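Side-chain contacts in sulfotransferase (Alicyclobacillus acidocaldarius subsp. acidocaldarius, PDB 3RNL), which probably transfers sulfuryl groups to an acceptor and binds magnesium ions: residues Glu136-Arg141 with Glu148-Gln153; Met128-Asp133 with Trp159-Val164; Pro9-Val14 with Ile34-Lys39. All coordinates share one frame; numbering follows the deposited sequence. Where two conformers were deposited one is given.

Contact 1: Glu136-Arg141 with Glu148-Gln153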
loop_
_atom_site.group_PDB
_atom_site.type_symbol
_atom_site.label_atom_id
_atom_site.label_comp_id
_atom_site.label_asym_id
_atom_site.label_seq_id
_atom_site.Cartn_x
_atom_site.Cartn_y
_atom_site.Cartn_z
ATOM N N GLU A 136 -5.534 -10.118 17.511
ATOM C CA GLU A 136 -6.343 -11.268 17.093
ATOM C C GLU A 136 -5.884 -12.528 17.819
ATOM O O GLU A 136 -4.692 -12.846 17.804
ATOM C CB GLU A 136 -6.214 -11.470 15.582
ATOM C CG GLU A 136 -6.965 -12.695 15.048
ATOM C CD GLU A 136 -8.462 -12.639 15.347
ATOM O OE1 GLU A 136 -8.855 -12.863 16.514
ATOM O OE2 GLU A 136 -9.248 -12.362 14.419
ATOM N N THR A 137 -6.782 -13.171 18.564
ATOM C CA THR A 137 -6.468 -14.473 19.146
ATOM C C THR A 137 -7.067 -15.689 18.426
ATOM O O THR A 137 -6.750 -16.826 18.763
ATOM C CB THR A 137 -6.933 -14.521 20.606
ATOM O OG1 THR A 137 -8.334 -14.221 20.652
ATOM C CG2 THR A 137 -6.168 -13.499 21.436
ATOM N N LEU A 138 -7.926 -15.440 17.446
ATOM C CA LEU A 138 -8.608 -16.509 16.704
ATOM C C LEU A 138 -7.693 -17.150 15.670
ATOM O O LEU A 138 -6.684 -16.569 15.283
ATOM C CB LEU A 138 -9.879 -15.995 16.020
ATOM C CG LEU A 138 -10.958 -15.406 16.937
ATOM C CD1 LEU A 138 -12.028 -14.716 16.100
ATOM C CD2 LEU A 138 -11.565 -16.473 17.820
ATOM N N SER A 139 -8.066 -18.341 15.214
ATOM C CA SER A 139 -7.399 -18.951 14.074
ATOM C C SER A 139 -7.652 -18.105 12.826
ATOM O O SER A 139 -8.575 -17.291 12.787
ATOM C CB SER A 139 -7.942 -20.355 13.830
ATOM O OG SER A 139 -9.294 -20.297 13.389
ATOM N N PHE A 140 -6.804 -18.267 11.819
ATOM C CA PHE A 140 -6.987 -17.540 10.566
ATOM C C PHE A 140 -8.340 -17.912 9.970
ATOM O O PHE A 140 -9.049 -17.064 9.425
ATOM C CB PHE A 140 -5.847 -17.893 9.606
ATOM C CG PHE A 140 -5.931 -17.213 8.259
ATOM C CD1 PHE A 140 -6.051 -15.836 8.163
ATOM C CD2 PHE A 140 -5.868 -17.964 7.095
ATOM C CE1 PHE A 140 -6.113 -15.205 6.902
ATOM C CE2 PHE A 140 -5.932 -17.345 5.844
ATOM C CZ PHE A 140 -6.039 -15.969 5.755
ATOM N N ARG A 141 -8.713 -19.186 10.082
ATOM C CA ARG A 141 -9.984 -19.634 9.517
ATOM C C ARG A 141 -11.160 -18.856 10.117
ATOM O O ARG A 141 -12.050 -18.390 9.390
ATOM C CB ARG A 141 -10.179 -21.138 9.743
ATOM C CG ARG A 141 -11.339 -21.704 8.961
ATOM C CD ARG A 141 -11.572 -23.171 9.304
ATOM N NE ARG A 141 -10.470 -24.079 8.957
ATOM C CZ ARG A 141 -10.211 -24.512 7.725
ATOM N NH1 ARG A 141 -10.940 -24.081 6.701
ATOM N NH2 ARG A 141 -9.214 -25.369 7.508
ATOM N N GLU A 148 -16.844 -9.841 7.156
ATOM C CA GLU A 148 -18.059 -9.095 6.843
ATOM C C GLU A 148 -18.585 -8.318 8.052
ATOM O O GLU A 148 -18.936 -7.144 7.936
ATOM C CB GLU A 148 -19.161 -10.014 6.306
ATOM C CG GLU A 148 -20.394 -9.252 5.835
ATOM C CD GLU A 148 -21.553 -10.158 5.439
ATOM O OE1 GLU A 148 -21.640 -11.292 5.956
ATOM O OE2 GLU A 148 -22.383 -9.727 4.610
ATOM N N GLU A 149 -18.636 -8.971 9.209
ATOM C CA GLU A 149 -19.147 -8.314 10.413
ATOM C C GLU A 149 -18.214 -7.213 10.918
ATOM O O GLU A 149 -18.663 -6.230 11.501
ATOM C CB GLU A 149 -19.440 -9.329 11.526
ATOM C CG GLU A 149 -18.212 -9.939 12.187
ATOM C CD GLU A 149 -18.545 -10.680 13.478
ATOM O OE1 GLU A 149 -19.428 -10.213 14.228
ATOM O OE2 GLU A 149 -17.923 -11.731 13.742
ATOM N N ARG A 150 -16.914 -7.376 10.683
ATOM C CA ARG A 150 -15.937 -6.370 11.075
ATOM C C ARG A 150 -15.980 -5.160 10.156
ATOM O O ARG A 150 -15.761 -4.027 10.592
ATOM C CB ARG A 150 -14.531 -6.974 11.116
ATOM C CG ARG A 150 -14.391 -7.954 12.279
ATOM C CD ARG A 150 -13.078 -8.706 12.214
ATOM N NE ARG A 150 -12.827 -9.460 13.444
ATOM C CZ ARG A 150 -11.933 -10.441 13.522
ATOM N NH1 ARG A 150 -11.242 -10.780 12.442
ATOM N NH2 ARG A 150 -11.734 -11.083 14.669
ATOM N N ILE A 151 -16.280 -5.386 8.885
ATOM C CA ILE A 151 -16.484 -4.253 7.990
ATOM C C ILE A 151 -17.716 -3.462 8.441
ATOM O O ILE A 151 -17.676 -2.229 8.520
ATOM C CB ILE A 151 -16.615 -4.695 6.519
ATOM C CG1 ILE A 151 -15.270 -5.258 6.024
ATOM C CG2 ILE A 151 -17.051 -3.514 5.654
ATOM C CD1 ILE A 151 -15.316 -5.837 4.609
ATOM N N ARG A 152 -18.804 -4.164 8.760
ATOM C CA ARG A 152 -20.002 -3.486 9.252
ATOM C C ARG A 152 -19.746 -2.711 10.543
ATOM O O ARG A 152 -20.342 -1.652 10.761
ATOM C CB ARG A 152 -21.145 -4.480 9.489
ATOM C CG ARG A 152 -21.710 -5.102 8.224
ATOM C CD ARG A 152 -23.075 -5.743 8.490
ATOM N NE ARG A 152 -22.999 -6.832 9.461
ATOM C CZ ARG A 152 -22.804 -8.107 9.137
ATOM N NH1 ARG A 152 -22.749 -9.033 10.084
ATOM N NH2 ARG A 152 -22.665 -8.458 7.866
ATOM N N GLN A 153 -18.873 -3.242 11.399
ATOM C CA GLN A 153 -18.605 -2.631 12.703
ATOM C C GLN A 153 -17.516 -1.552 12.653
ATOM O O GLN A 153 -17.194 -0.942 13.671
ATOM C CB GLN A 153 -18.242 -3.692 13.743
ATOM C CG GLN A 153 -19.406 -4.625 14.101
ATOM C CD GLN A 153 -18.977 -5.813 14.939
ATOM O OE1 GLN A 153 -17.791 -6.021 15.185
ATOM N NE2 GLN A 153 -19.949 -6.608 15.376
#
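E136 OE2 is gripped by several donors: R150 NH2 approaches at 2.8 Å, R150 NH1 makes a weak second bond to OE2, and the hydroxyl of S143 is hydrogen-bonded to the same oxygen. This buried salt bridge ties the loop 136-139, just ahead of helix 140-145, to helix 147-152, within the sulfotransferase family region. The NH2 bond is bent, with an angle of 147° at the hydrogen; it uses the syn side of the carboxylate, somewhat out of its plane, and the carboxylate and guanidinium planes stand 41° apart. Both groups reach far to meet, since the nearest CA atoms, of E136 and R150, are 12.3 Å apart. Arginine suits that span: its chain runs extended from CG to NE, whereas the glutamate chain bends at chi2 (59°). S143 also bonds to R150 NH1, so one hydroxyl serves both charged partners, and such mutual neutralisation would be expected to keep both groups ionised although buried. The other carboxylate oxygen is tied to its own turn: E136 OE1 accepts the backbone N of L138 at 2.9 Å, from above the carboxylate plane. L138 in turn lays its apolar CD1 3.9 Å from R150 NH2.

Contact 2: Met128-Asp133 with Trp159-Val164; sequences MHLVRD and WYYRAV
L130 has its CG anti to the carbonyl carbon (chi1 -67°), which sends both methyl groups from helix 119-132 to the indole of W159, itself turned the same way about chi1 (-59°). CD2 stands over the face of the indole, 4.0 Å from the centroid of the six-membered ring and only 16° off its normal, a CH-pi contact. CD1 lies over the same ring system nearer its rim, 3.7 Å from W159 CE3. A forked leucine fits here because its two branches spread over a broad flat surface. The packing joins the C-terminal end of helix 119-132 to the loop between helices 147-152 and 167-178, within the sulfotransferase domain. Y161 arrives from the opposite direction, its OH 3.6 Å from L130 CD1; that hydroxyl can lie against a methyl because its polar need is met by a hydrogen bond with S143. W159 NE1 is likewise bonded, to D59, which helps fix the indole. With an alanine in place of W159, the two L130 methyls would probably lose the surface they rest on, and D59 its indole donor. Within the loop, the carbonyl O of W159 lies 3.7 Å above the Y161 ring plane, toward its rim.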
loop_
_atom_site.group_PDB
_atom_site.type_symbol
_atom_site.label_atom_id
_atom_site.label_comp_id
_atom_site.label_asym_id
_atom_site.label_seq_id
_atom_site.Cartn_x
_atom_site.Cartn_y
_atom_site.Cartn_z
HETATM N N MSE A 128 -1.119 -12.584 10.455
HETATM C CA MSE A 128 0.059 -12.779 11.303
HETATM C C MSE A 128 0.431 -11.503 12.048
HETATM O O MSE A 128 0.857 -11.550 13.206
HETATM C CB MSE A 128 1.247 -13.289 10.481
HETATM C CG MSE A 128 1.041 -14.702 9.963
HETATM SE SE MSE A 128 2.662 -15.476 9.185
HETATM C CE MSE A 128 2.619 -14.572 7.456
ATOM N N HIS A 129 0.269 -10.369 11.377
ATOM C CA HIS A 129 0.548 -9.058 11.976
ATOM C C HIS A 129 -0.388 -8.820 13.162
ATOM O O HIS A 129 0.060 -8.441 14.250
ATOM C CB HIS A 129 0.374 -7.969 10.912
ATOM C CG HIS A 129 0.547 -6.565 11.416
ATOM N ND1 HIS A 129 1.113 -5.569 10.647
ATOM C CD2 HIS A 129 0.187 -5.974 12.582
ATOM C CE1 HIS A 129 1.122 -4.436 11.327
ATOM N NE2 HIS A 129 0.562 -4.652 12.503
ATOM N N LEU A 130 -1.684 -9.061 12.951
ATOM C CA LEU A 130 -2.683 -8.887 14.006
ATOM C C LEU A 130 -2.447 -9.832 15.180
ATOM O O LEU A 130 -2.635 -9.447 16.335
ATOM C CB LEU A 130 -4.102 -9.072 13.449
ATOM C CG LEU A 130 -4.534 -7.985 12.453
ATOM C CD1 LEU A 130 -5.728 -8.464 11.602
ATOM C CD2 LEU A 130 -4.860 -6.704 13.203
ATOM N N VAL A 131 -2.021 -11.062 14.891
ATOM C CA VAL A 131 -1.719 -12.019 15.956
ATOM C C VAL A 131 -0.476 -11.599 16.738
ATOM O O VAL A 131 -0.455 -11.649 17.971
ATOM C CB VAL A 131 -1.510 -13.447 15.403
ATOM C CG1 VAL A 131 -0.927 -14.369 16.483
ATOM C CG2 VAL A 131 -2.819 -14.005 14.859
ATOM N N ARG A 132 0.563 -11.184 16.026
ATOM C CA ARG A 132 1.820 -10.810 16.681
ATOM C C ARG A 132 1.612 -9.644 17.634
ATOM O O ARG A 132 2.240 -9.562 18.692
ATOM C CB ARG A 132 2.880 -10.454 15.634
ATOM C CG ARG A 132 4.161 -9.877 16.202
ATOM C CD ARG A 132 5.279 -9.865 15.162
ATOM N NE ARG A 132 4.778 -9.755 13.791
ATOM C CZ ARG A 132 4.594 -10.792 12.975
ATOM N NH1 ARG A 132 4.137 -10.600 11.742
ATOM N NH2 ARG A 132 4.864 -12.025 13.394
ATOM N N ASP A 133 0.702 -8.754 17.267
ATOM C CA ASP A 133 0.419 -7.571 18.061
ATOM C C ASP A 133 -0.656 -7.803 19.130
ATOM O O ASP A 133 -1.078 -6.865 19.809
ATOM C CB ASP A 133 0.097 -6.391 17.153
ATOM C CG ASP A 133 1.334 -5.875 16.436
ATOM O OD1 ASP A 133 2.458 -6.245 16.851
ATOM O OD2 ASP A 133 1.197 -5.109 15.468
ATOM N N TRP A 159 -7.872 -5.519 9.053
ATOM C CA TRP A 159 -8.702 -6.692 9.277
ATOM C C TRP A 159 -9.419 -7.178 8.015
ATOM O O TRP A 159 -10.021 -8.262 8.043
ATOM C CB TRP A 159 -9.770 -6.414 10.341
ATOM C CG TRP A 159 -9.275 -5.993 11.692
ATOM C CD1 TRP A 159 -9.033 -4.709 12.121
ATOM C CD2 TRP A 159 -9.047 -6.842 12.826
ATOM N NE1 TRP A 159 -8.641 -4.716 13.443
ATOM C CE2 TRP A 159 -8.639 -6.011 13.897
ATOM C CE3 TRP A 159 -9.135 -8.220 13.037
ATOM C CZ2 TRP A 159 -8.322 -6.517 15.160
ATOM C CZ3 TRP A 159 -8.826 -8.728 14.304
ATOM C CH2 TRP A 159 -8.418 -7.877 15.343
ATOM N N TYR A 160 -9.385 -6.433 6.905
ATOM C CA TYR A 160 -10.270 -6.885 5.843
ATOM C C TYR A 160 -9.394 -7.687 4.899
ATOM O O TYR A 160 -8.897 -7.181 3.883
ATOM C CB TYR A 160 -10.772 -5.667 5.041
ATOM C CG TYR A 160 -11.505 -4.558 5.792
ATOM C CD1 TYR A 160 -11.887 -4.690 7.122
ATOM C CD2 TYR A 160 -11.815 -3.370 5.140
ATOM C CE1 TYR A 160 -12.553 -3.641 7.783
ATOM C CE2 TYR A 160 -12.470 -2.335 5.781
ATOM C CZ TYR A 160 -12.832 -2.469 7.096
ATOM O OH TYR A 160 -13.482 -1.408 7.705
ATOM N N TYR A 161 -9.419 -8.993 5.089
ATOM C CA TYR A 161 -8.462 -9.856 4.425
ATOM C C TYR A 161 -8.761 -9.884 2.948
ATOM O O TYR A 161 -7.860 -9.759 2.119
ATOM C CB TYR A 161 -8.573 -11.267 4.988
ATOM C CG TYR A 161 -8.175 -11.335 6.434
ATOM C CD1 TYR A 161 -6.903 -10.965 6.841
ATOM C CD2 TYR A 161 -9.073 -11.785 7.399
ATOM C CE1 TYR A 161 -6.534 -11.020 8.177
ATOM C CE2 TYR A 161 -8.715 -11.843 8.729
ATOM C CZ TYR A 161 -7.447 -11.471 9.112
ATOM O OH TYR A 161 -7.096 -11.537 10.444
ATOM N N ARG A 162 -10.032 -10.078 2.632
ATOM C CA ARG A 162 -10.470 -10.146 1.239
ATOM C C ARG A 162 -10.577 -8.764 0.587
ATOM O O ARG A 162 -10.076 -8.561 -0.521
ATOM C CB ARG A 162 -11.822 -10.880 1.130
ATOM C CG ARG A 162 -11.747 -12.398 1.334
ATOM C CD ARG A 162 -13.171 -13.005 1.416
ATOM N NE ARG A 162 -13.205 -14.405 0.969
ATOM C CZ ARG A 162 -13.130 -15.456 1.780
ATOM N NH1 ARG A 162 -13.013 -15.277 3.087
ATOM N NH2 ARG A 162 -13.175 -16.687 1.286
ATOM N N ALA A 163 -11.220 -7.812 1.265
ATOM C CA ALA A 163 -11.548 -6.553 0.595
ATOM C C ALA A 163 -10.286 -5.824 0.138
ATOM O O ALA A 163 -10.233 -5.252 -0.959
ATOM C CB ALA A 163 -12.384 -5.652 1.501
ATOM N N VAL A 164 -9.261 -5.844 0.979
ATOM C CA VAL A 164 -8.034 -5.108 0.674
ATOM C C VAL A 164 -7.236 -5.768 -0.460
ATOM O O VAL A 164 -6.471 -5.108 -1.167
ATOM C CB VAL A 164 -7.191 -4.915 1.966
ATOM C CG1 VAL A 164 -5.768 -4.481 1.650
ATOM C CG2 VAL A 164 -7.893 -3.891 2.867
#

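Contact 3: Pro9-Val14 with Ile34-Lys39. With MG (magnesium ion), chain B.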
loop_
_atom_site.group_PDB
_atom_site.type_symbol
_atom_site.label_atom_id
_atom_site.label_comp_id
_atom_site.label_asym_id
_atom_site.label_seq_id
_atom_site.Cartn_x
_atom_site.Cartn_y
_atom_site.Cartn_z
ATOM N N PRO A 9 5.076 17.080 -1.384
ATOM C CA PRO A 9 5.294 15.766 -2.003
ATOM C C PRO A 9 5.005 15.784 -3.498
ATOM O O PRO A 9 4.099 16.492 -3.965
ATOM C CB PRO A 9 4.305 14.867 -1.276
ATOM C CG PRO A 9 3.183 15.806 -0.877
ATOM C CD PRO A 9 3.868 17.107 -0.539
ATOM N N ASN A 10 5.893 15.190 -4.270
ATOM C CA ASN A 10 5.596 14.848 -5.658
ATOM C C ASN A 10 5.396 13.375 -6.028
ATOM O O ASN A 10 5.289 13.054 -7.215
ATOM C CB ASN A 10 6.515 15.585 -6.612
ATOM C CG ASN A 10 7.959 15.274 -6.352
ATOM O OD1 ASN A 10 8.277 14.246 -5.774
ATOM N ND2 ASN A 10 8.845 16.171 -6.769
ATOM N N PHE A 11 5.480 12.482 -5.048
ATOM C CA PHE A 11 5.122 11.085 -5.291
ATOM C C PHE A 11 4.538 10.473 -4.031
ATOM O O PHE A 11 4.735 10.999 -2.922
ATOM C CB PHE A 11 6.305 10.266 -5.865
ATOM C CG PHE A 11 7.361 9.865 -4.852
ATOM C CD1 PHE A 11 7.325 8.614 -4.245
ATOM C CD2 PHE A 11 8.434 10.714 -4.578
ATOM C CE1 PHE A 11 8.320 8.224 -3.324
ATOM C CE2 PHE A 11 9.432 10.341 -3.671
ATOM C CZ PHE A 11 9.376 9.088 -3.043
ATOM N N PHE A 12 3.774 9.397 -4.201
ATOM C CA PHE A 12 3.163 8.737 -3.056
ATOM C C PHE A 12 3.316 7.254 -3.215
ATOM O O PHE A 12 3.184 6.731 -4.317
ATOM C CB PHE A 12 1.665 9.076 -2.984
ATOM C CG PHE A 12 1.402 10.550 -2.831
ATOM C CD1 PHE A 12 1.400 11.135 -1.577
ATOM C CD2 PHE A 12 1.152 11.343 -3.934
ATOM C CE1 PHE A 12 1.174 12.489 -1.433
ATOM C CE2 PHE A 12 0.908 12.706 -3.791
ATOM C CZ PHE A 12 0.923 13.276 -2.539
ATOM N N ILE A 13 3.600 6.579 -2.107
ATOM C CA ILE A 13 3.602 5.118 -2.078
ATOM C C ILE A 13 2.274 4.756 -1.437
ATOM O O ILE A 13 2.026 5.077 -0.274
ATOM C CB ILE A 13 4.777 4.594 -1.240
ATOM C CG1 ILE A 13 6.099 4.975 -1.925
ATOM C CG2 ILE A 13 4.678 3.074 -1.072
ATOM C CD1 ILE A 13 7.353 4.725 -1.049
ATOM N N VAL A 14 1.375 4.188 -2.235
ATOM C CA VAL A 14 -0.019 4.097 -1.789
ATOM C C VAL A 14 -0.494 2.764 -1.227
ATOM O O VAL A 14 -1.651 2.639 -0.821
ATOM C CB VAL A 14 -0.979 4.563 -2.901
ATOM C CG1 VAL A 14 -0.628 5.997 -3.314
ATOM C CG2 VAL A 14 -0.897 3.618 -4.108
ATOM N N ILE A 34 16.156 11.756 -2.949
ATOM C CA ILE A 34 14.787 11.421 -2.537
ATOM C C ILE A 34 14.587 11.700 -1.054
ATOM O O ILE A 34 15.409 11.290 -0.232
ATOM C CB ILE A 34 14.509 9.926 -2.772
ATOM C CG1 ILE A 34 14.688 9.578 -4.251
ATOM C CG2 ILE A 34 13.093 9.548 -2.297
ATOM C CD1 ILE A 34 14.484 8.085 -4.546
ATOM N N TYR A 35 13.495 12.377 -0.698
ATOM C CA TYR A 35 13.155 12.573 0.712
ATOM C C TYR A 35 11.794 11.972 1.015
ATOM O O TYR A 35 10.837 12.231 0.297
ATOM C CB TYR A 35 13.106 14.058 1.091
ATOM C CG TYR A 35 12.807 14.234 2.564
ATOM C CD1 TYR A 35 13.837 14.192 3.501
ATOM C CD2 TYR A 35 11.505 14.398 3.023
ATOM C CE1 TYR A 35 13.586 14.327 4.851
ATOM C CE2 TYR A 35 11.245 14.539 4.386
ATOM C CZ TYR A 35 12.293 14.499 5.288
ATOM O OH TYR A 35 12.065 14.616 6.640
ATOM N N ILE A 36 11.750 11.074 1.990
ATOM C CA ILE A 36 10.514 10.559 2.571
ATOM C C ILE A 36 10.480 10.825 4.074
ATOM O O ILE A 36 11.442 10.464 4.759
ATOM C CB ILE A 36 10.302 9.070 2.273
ATOM C CG1 ILE A 36 10.296 8.834 0.760
ATOM C CG2 ILE A 36 8.981 8.607 2.885
ATOM C CD1 ILE A 36 10.290 7.366 0.408
ATOM N N PRO A 37 9.463 11.536 4.582
ATOM C CA PRO A 37 9.478 11.816 6.025
ATOM C C PRO A 37 9.395 10.555 6.880
ATOM O O PRO A 37 8.925 9.528 6.412
ATOM C CB PRO A 37 8.225 12.680 6.240
ATOM C CG PRO A 37 7.348 12.399 5.085
ATOM C CD PRO A 37 8.257 12.068 3.922
ATOM N N PRO A 38 9.878 10.633 8.134
ATOM C CA PRO A 38 9.823 9.466 9.027
ATOM C C PRO A 38 8.388 9.044 9.379
ATOM O O PRO A 38 8.177 7.954 9.905
ATOM C CB PRO A 38 10.642 9.902 10.259
ATOM C CG PRO A 38 10.701 11.408 10.190
ATOM C CD PRO A 38 10.609 11.769 8.720
ATOM N N LYS A 39 7.415 9.902 9.099
ATOM C CA LYS A 39 6.011 9.592 9.371
ATOM C C LYS A 39 5.405 8.705 8.289
ATOM O O LYS A 39 5.381 9.082 7.123
ATOM C CB LYS A 39 5.205 10.891 9.465
ATOM C CG LYS A 39 3.704 10.697 9.624
ATOM C CD LYS A 39 3.387 10.058 10.953
ATOM C CE LYS A 39 1.885 9.884 11.095
ATOM N NZ LYS A 39 1.567 9.372 12.458
HETATM MG MG MG B . 17.417 10.645 0.794
HETATM O O HOH W 1 16.739 11.462 3.157
HETATM O O HOH W 2 19.766 10.235 1.672
HETATM O O HOH W 3 18.326 13.016 0.835
#
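F11 drives the tip of its ring into the hollow between I34 and I36, so that one carbon, CZ, touches both isoleucines: it lies 3.8 Å from I34 CG2 and 3.9 Å from I36 CG1. The I34 methyl sits at the ring edge, near its plane, and each aliphatic chain crosses the phenylalanine at about a right angle. The ring reaches the gap because chi1 of 77° places CG between the backbone N and the carbonyl carbon. A long, flat side chain suits this task, for no hydrogen bond links the two segments. Farther along, I13 presents CD1 to I36 CD1 at 4.2 Å, a looser meeting of methyls. Beta-branched isoleucine supplies bulk close to the backbone and an arm beyond it, so I36 meets F11 with CG1 and I13 with CD1. Helix 21-29 covers I36 with D25 and S29, and I34 with L28. I34 O binds the magnesium ion at 2.4 Å, along with three waters and the carbonyl oxygens of S29 and H31. Apolar packing thus joins strand 11-13 to strand 34-35 and the residue just after it, across the intervening strand 85-89 of an alpha-beta-alpha sandwich, beside a magnesium site of three main-chain oxygens and three waters.

From the N terminus, contact 3 comes first: it closes the loop that runs through helix 21-29, from the central strand of the parallel sheet, 11-13, to one outer strand, 34-35. The chain then passes through strands 85-89 and 111-116 before helix 119-132 opens contact 2, which closes only at 159-164. Contact 1 opens and closes between those two segments, joining the approach to helix 140-145 with helix 147-152. Contacts 1 and 2 touch: E136 N probably bonds to L130 O, and R150 packs on W159. Contact 3 stands apart on the opposite side of the chain's centre, its centre about 24 Å from that of contact 2 and 32 Å from that of contact 1.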